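Local structure of aminoglycoside phosphotransferase (Streptomyces rimosus, 6FUC) at residues R129-V141 and E260-G272. The protein phosphorylates aminoglycoside antibiotics, probably streptomycin at its 3''-hydroxyl with ATP as phosphate donor, and so is expected to confer resistance on its host. Numbering follows the deposited sequence.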
loop_
_atom_site.group_PDB
_atom_site.type_symbol
_atom_site.label_atom_id
_atom_site.label_comp_id
_atom_site.label_asym_id
_atom_site.label_seq_id
_atom_site.Cartn_x
_atom_site.Cartn_y
_atom_site.Cartn_z
ATOM N N ARG A 129 -9.755 -5.645 4.346
ATOM C CA ARG A 129 -8.398 -6.041 4.811
ATOM C C ARG A 129 -8.413 -5.922 6.335
ATOM O O ARG A 129 -7.570 -5.313 6.966
ATOM C CB ARG A 129 -7.267 -5.224 4.176
ATOM C CG ARG A 129 -7.313 -3.747 4.386
ATOM C CD ARG A 129 -5.947 -3.179 4.651
ATOM N NE ARG A 129 -5.460 -3.702 5.952
ATOM C CZ ARG A 129 -4.231 -3.544 6.430
ATOM N NH1 ARG A 129 -3.243 -2.962 5.762
ATOM N NH2 ARG A 129 -4.010 -3.907 7.685
ATOM N N GLU A 130 -9.440 -6.527 6.941
ATOM C CA GLU A 130 -9.692 -6.406 8.338
ATOM C C GLU A 130 -8.692 -7.245 9.136
ATOM O O GLU A 130 -7.979 -8.103 8.590
ATOM C CB GLU A 130 -11.158 -6.717 8.684
ATOM C CG GLU A 130 -12.112 -5.641 8.216
ATOM C CD GLU A 130 -13.512 -6.075 8.045
ATOM O OE1 GLU A 130 -13.766 -7.332 7.855
ATOM O OE2 GLU A 130 -14.415 -5.205 8.051
ATOM N N LEU A 131 -8.669 -6.984 10.447
ATOM C CA LEU A 131 -7.574 -7.513 11.232
ATOM C C LEU A 131 -7.579 -9.028 11.256
ATOM O O LEU A 131 -6.522 -9.646 11.327
ATOM C CB LEU A 131 -7.676 -6.910 12.640
ATOM C CG LEU A 131 -6.605 -7.357 13.599
ATOM C CD1 LEU A 131 -5.213 -7.159 13.063
ATOM C CD2 LEU A 131 -6.804 -6.604 14.880
ATOM N N GLY A 132 -8.744 -9.663 11.289
ATOM C CA GLY A 132 -8.718 -11.124 11.322
ATOM C C GLY A 132 -8.041 -11.725 10.124
ATOM O O GLY A 132 -7.262 -12.696 10.236
ATOM N N GLU A 133 -8.278 -11.166 8.931
ATOM C CA GLU A 133 -7.570 -11.595 7.731
ATOM C C GLU A 133 -6.072 -11.296 7.791
ATOM O O GLU A 133 -5.242 -12.124 7.415
ATOM C CB GLU A 133 -8.133 -10.905 6.495
ATOM C CG GLU A 133 -7.335 -11.170 5.201
ATOM C CD GLU A 133 -7.951 -10.569 3.971
ATOM O OE1 GLU A 133 -9.078 -10.038 4.029
ATOM O OE2 GLU A 133 -7.316 -10.789 2.908
ATOM N N MET A 134 -5.745 -10.088 8.219
ATOM C CA MET A 134 -4.340 -9.711 8.207
ATOM C C MET A 134 -3.553 -10.483 9.238
ATOM O O MET A 134 -2.397 -10.839 8.996
ATOM C CB MET A 134 -4.227 -8.220 8.349
ATOM C CG MET A 134 -4.866 -7.429 7.183
ATOM S SD MET A 134 -4.755 -8.017 5.519
ATOM C CE MET A 134 -3.007 -7.623 5.452
ATOM N N PHE A 135 -4.151 -10.713 10.420
ATOM C CA PHE A 135 -3.465 -11.461 11.432
ATOM C C PHE A 135 -3.261 -12.892 10.957
ATOM O O PHE A 135 -2.195 -13.493 11.147
ATOM C CB PHE A 135 -4.154 -11.376 12.786
ATOM C CG PHE A 135 -3.190 -11.558 13.909
ATOM C CD1 PHE A 135 -2.466 -10.502 14.405
ATOM C CD2 PHE A 135 -2.895 -12.796 14.448
ATOM C CE1 PHE A 135 -1.613 -10.577 15.445
ATOM C CE2 PHE A 135 -1.975 -12.925 15.501
ATOM C CZ PHE A 135 -1.283 -11.808 15.882
ATOM N N SER A 136 -4.279 -13.458 10.294
ATOM C CA SER A 136 -4.114 -14.777 9.699
ATOM C C SER A 136 -3.024 -14.820 8.619
ATOM O O SER A 136 -2.235 -15.788 8.589
ATOM C CB SER A 136 -5.464 -15.254 9.181
ATOM O OG SER A 136 -6.386 -15.316 10.278
ATOM N N MET A 137 -2.898 -13.773 7.806
ATOM C CA MET A 137 -1.819 -13.711 6.883
ATOM C C MET A 137 -0.458 -13.699 7.572
ATOM O O MET A 137 0.477 -14.403 7.166
ATOM C CB MET A 137 -1.979 -12.434 6.086
ATOM C CG MET A 137 -3.002 -12.431 4.994
ATOM S SD MET A 137 -3.027 -10.939 4.007
ATOM C CE MET A 137 -1.719 -11.357 2.887
ATOM N N ALA A 138 -0.295 -12.922 8.624
ATOM C CA ALA A 138 0.965 -12.902 9.380
ATOM C C ALA A 138 1.274 -14.271 9.969
ATOM O O ALA A 138 2.419 -14.666 9.954
ATOM C CB ALA A 138 0.868 -11.869 10.473
ATOM N N ARG A 139 0.275 -14.941 10.536
ATOM C CA ARG A 139 0.556 -16.296 11.052
ATOM C C ARG A 139 1.154 -17.199 9.971
ATOM O O ARG A 139 2.082 -17.970 10.205
ATOM C CB ARG A 139 -0.707 -16.958 11.642
ATOM C CG ARG A 139 -1.225 -16.306 12.896
ATOM C CD ARG A 139 -2.277 -17.171 13.640
ATOM N NE ARG A 139 -3.632 -17.042 13.054
ATOM C CZ ARG A 139 -4.649 -16.394 13.677
ATOM N NH1 ARG A 139 -4.487 -15.878 14.907
ATOM N NH2 ARG A 139 -5.836 -16.288 13.119
ATOM N N ASP A 140 0.633 -17.083 8.766
ATOM C CA ASP A 140 1.114 -17.889 7.648
ATOM C C ASP A 140 2.543 -17.529 7.192
ATOM O O ASP A 140 3.384 -18.382 6.944
ATOM C CB ASP A 140 0.111 -17.739 6.458
ATOM C CG ASP A 140 0.592 -18.407 5.180
ATOM O OD1 ASP A 140 0.863 -19.606 5.209
ATOM O OD2 ASP A 140 0.691 -17.720 4.118
ATOM N N VAL A 141 2.812 -16.223 7.063
ATOM C CA VAL A 141 4.153 -15.792 6.693
ATOM C C VAL A 141 5.177 -16.274 7.746
ATOM O O VAL A 141 6.254 -16.750 7.405
ATOM C CB VAL A 141 4.226 -14.271 6.528
ATOM C CG1 VAL A 141 5.609 -13.769 6.194
ATOM C CG2 VAL A 141 3.241 -13.770 5.469
ATOM N N GLU A 260 -1.653 2.770 16.759
ATOM C CA GLU A 260 -0.772 3.038 15.641
ATOM C C GLU A 260 0.394 2.029 15.595
ATOM O O GLU A 260 0.729 1.467 14.563
ATOM C CB GLU A 260 -0.282 4.452 15.711
ATOM C CG GLU A 260 0.646 4.866 14.572
ATOM C CD GLU A 260 1.336 6.190 14.771
ATOM O OE1 GLU A 260 0.927 7.002 15.631
ATOM O OE2 GLU A 260 2.331 6.480 14.087
ATOM N N ARG A 261 1.033 1.880 16.762
ATOM C CA ARG A 261 2.199 1.005 16.843
ATOM C C ARG A 261 1.850 -0.452 16.544
ATOM O O ARG A 261 2.653 -1.186 15.991
ATOM C CB ARG A 261 2.873 1.197 18.221
ATOM C CG ARG A 261 3.911 2.296 18.307
ATOM C CD ARG A 261 4.589 2.296 19.689
ATOM N NE ARG A 261 5.145 0.969 19.977
ATOM C CZ ARG A 261 4.657 0.097 20.859
ATOM N NH1 ARG A 261 3.585 0.405 21.585
ATOM N NH2 ARG A 261 5.254 -1.084 21.017
ATOM N N PHE A 262 0.651 -0.887 16.988
ATOM C CA PHE A 262 0.219 -2.241 16.707
ATOM C C PHE A 262 0.246 -2.452 15.178
ATOM O O PHE A 262 0.741 -3.474 14.708
ATOM C CB PHE A 262 -1.183 -2.450 17.274
ATOM C CG PHE A 262 -1.807 -3.772 16.979
ATOM C CD1 PHE A 262 -1.599 -4.879 17.761
ATOM C CD2 PHE A 262 -2.572 -3.931 15.841
ATOM C CE1 PHE A 262 -2.174 -6.111 17.442
ATOM C CE2 PHE A 262 -3.135 -5.156 15.515
ATOM C CZ PHE A 262 -2.952 -6.226 16.338
ATOM N N TYR A 263 -0.372 -1.540 14.420
ATOM C CA TYR A 263 -0.380 -1.726 12.957
ATOM C C TYR A 263 0.992 -1.572 12.327
ATOM O O TYR A 263 1.302 -2.285 11.364
ATOM C CB TYR A 263 -1.434 -0.786 12.312
ATOM C CG TYR A 263 -2.815 -1.290 12.568
ATOM C CD1 TYR A 263 -3.311 -2.387 11.858
ATOM C CD2 TYR A 263 -3.632 -0.753 13.557
ATOM C CE1 TYR A 263 -4.554 -2.927 12.140
ATOM C CE2 TYR A 263 -4.890 -1.276 13.822
ATOM C CZ TYR A 263 -5.350 -2.366 13.153
ATOM O OH TYR A 263 -6.554 -2.948 13.383
ATOM N N LEU A 264 1.813 -0.662 12.842
ATOM C CA LEU A 264 3.185 -0.546 12.360
ATOM C C LEU A 264 3.925 -1.862 12.474
ATOM O O LEU A 264 4.653 -2.243 11.594
ATOM C CB LEU A 264 3.925 0.547 13.122
ATOM C CG LEU A 264 5.325 0.820 12.579
ATOM C CD1 LEU A 264 5.308 1.338 11.117
ATOM C CD2 LEU A 264 6.019 1.787 13.501
ATOM N N HIS A 265 3.724 -2.498 13.632
ATOM C CA HIS A 265 4.429 -3.721 13.931
ATOM C C HIS A 265 3.834 -4.986 13.257
ATOM O O HIS A 265 4.581 -5.912 12.929
ATOM C CB HIS A 265 4.504 -3.927 15.429
ATOM C CG HIS A 265 5.420 -2.938 16.073
ATOM N ND1 HIS A 265 5.595 -2.888 17.441
ATOM C CD2 HIS A 265 6.205 -1.955 15.548
ATOM C CE1 HIS A 265 6.454 -1.911 17.716
ATOM N NE2 HIS A 265 6.834 -1.326 16.589
ATOM N N LEU A 266 2.526 -4.945 13.021
ATOM C CA LEU A 266 1.896 -6.075 12.336
ATOM C C LEU A 266 2.310 -6.094 10.866
ATOM O O LEU A 266 2.555 -7.169 10.273
ATOM C CB LEU A 266 0.375 -5.971 12.457
ATOM C CG LEU A 266 -0.411 -7.046 11.724
ATOM C CD1 LEU A 266 -0.091 -8.463 12.188
ATOM C CD2 LEU A 266 -1.904 -6.737 11.839
ATOM N N ASP A 267 2.305 -4.931 10.212
ATOM C CA ASP A 267 2.371 -4.872 8.754
ATOM C C ASP A 267 3.518 -5.681 8.211
ATOM O O ASP A 267 3.309 -6.466 7.247
ATOM C CB ASP A 267 2.384 -3.406 8.289
ATOM C CG ASP A 267 2.125 -3.329 6.793
ATOM O OD1 ASP A 267 0.872 -3.324 6.450
ATOM O OD2 ASP A 267 3.087 -3.344 6.027
ATOM N N PRO A 268 4.765 -5.539 8.683
ATOM C CA PRO A 268 5.833 -6.267 8.034
ATOM C C PRO A 268 5.731 -7.765 8.105
ATOM O O PRO A 268 6.311 -8.488 7.294
ATOM C CB PRO A 268 7.105 -5.768 8.719
ATOM C CG PRO A 268 6.661 -5.157 9.933
ATOM C CD PRO A 268 5.265 -4.651 9.751
ATOM N N LEU A 269 5.011 -8.282 9.087
ATOM C CA LEU A 269 4.798 -9.704 9.274
ATOM C C LEU A 269 3.841 -10.311 8.233
ATOM O O LEU A 269 3.699 -11.498 8.167
ATOM C CB LEU A 269 4.312 -9.993 10.708
ATOM C CG LEU A 269 5.203 -9.465 11.792
ATOM C CD1 LEU A 269 4.531 -9.726 13.127
ATOM C CD2 LEU A 269 6.581 -10.042 11.755
ATOM N N THR A 270 3.146 -9.442 7.463
ATOM C CA THR A 270 2.104 -9.887 6.552
ATOM C C THR A 270 2.579 -10.036 5.110
ATOM O O THR A 270 1.790 -10.439 4.273
ATOM C CB THR A 270 0.910 -8.909 6.549
ATOM O OG1 THR A 270 1.269 -7.677 5.933
ATOM C CG2 THR A 270 0.333 -8.704 7.895
ATOM N N TRP A 271 3.843 -9.715 4.821
ATOM C CA TRP A 271 4.370 -9.723 3.414
ATOM C C TRP A 271 5.235 -10.929 3.200
ATOM O O TRP A 271 6.137 -11.182 3.998
ATOM C CB TRP A 271 5.155 -8.441 3.141
ATOM C CG TRP A 271 4.296 -7.195 3.152
ATOM C CD1 TRP A 271 4.106 -6.373 4.210
ATOM C CD2 TRP A 271 3.511 -6.684 2.087
ATOM N NE1 TRP A 271 3.278 -5.354 3.865
ATOM C CE2 TRP A 271 2.882 -5.517 2.562
ATOM C CE3 TRP A 271 3.293 -7.067 0.779
ATOM C CZ2 TRP A 271 2.054 -4.739 1.771
ATOM C CZ3 TRP A 271 2.452 -6.301 -0.002
ATOM C CH2 TRP A 271 1.844 -5.163 0.506
ATOM N N GLY A 272 4.988 -11.651 2.139
ATOM C CA GLY A 272 5.854 -12.751 1.772
ATOM C C GLY A 272 5.115 -14.075 1.660
ATOM O O GLY A 272 3.883 -14.141 1.918
ATOM O OXT GLY A 272 5.756 -15.073 1.302
HETATM O O HOH W 1 -1.235 -1.961 7.655
HETATM O O HOH W 2 -1.229 -5.246 7.792
#
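Leu131 faces Tyr263 where helices 131-141 and 260-266 lie 11.9 Å apart at 40°, and the chain after 260-266 closes in on helix 131-141 until the CA atoms of Ala138 and Thr270 are 4.3 Å apart. Leu266 fills the wider end with both its methyls: CD2 meets Leu131 CD1 at 3.6 Å, while CD1 touches both the Phe135 ring and Ala138 CB. Leu131, its CG swung opposite the backbone N (chi1 180°), also brings CD1 in the ring plane to the edge of Phe262, 3.8 Å from CE2. Leu165 and Leu168 of helix 161-168 and Val172 of helix 172-181 also pack on Phe135. At the narrow end Ala138 CA reaches Leu269 O at 3.3 Å in a CA-H...O contact, and Val141 CB presses on the same oxygen. Thr270 turns CG2 toward Met134 O; its hydroxyl bonds back to Asp267 O. On another flank two waters bridge the Arg129 guanidinium to Asp267 OD1, one firmly (2.9 Å to NH1), the other held only weakly by NH2; NH1 also bonds Gly188 O. This packing joins the C-terminal tail to the helical lobe of a kinase-like fold: apolar contacts carry it, the charges meet through water, and buried Leu269 O lacks a hydrogen-bond partner, which the CA-H of Ala138 may partly offset.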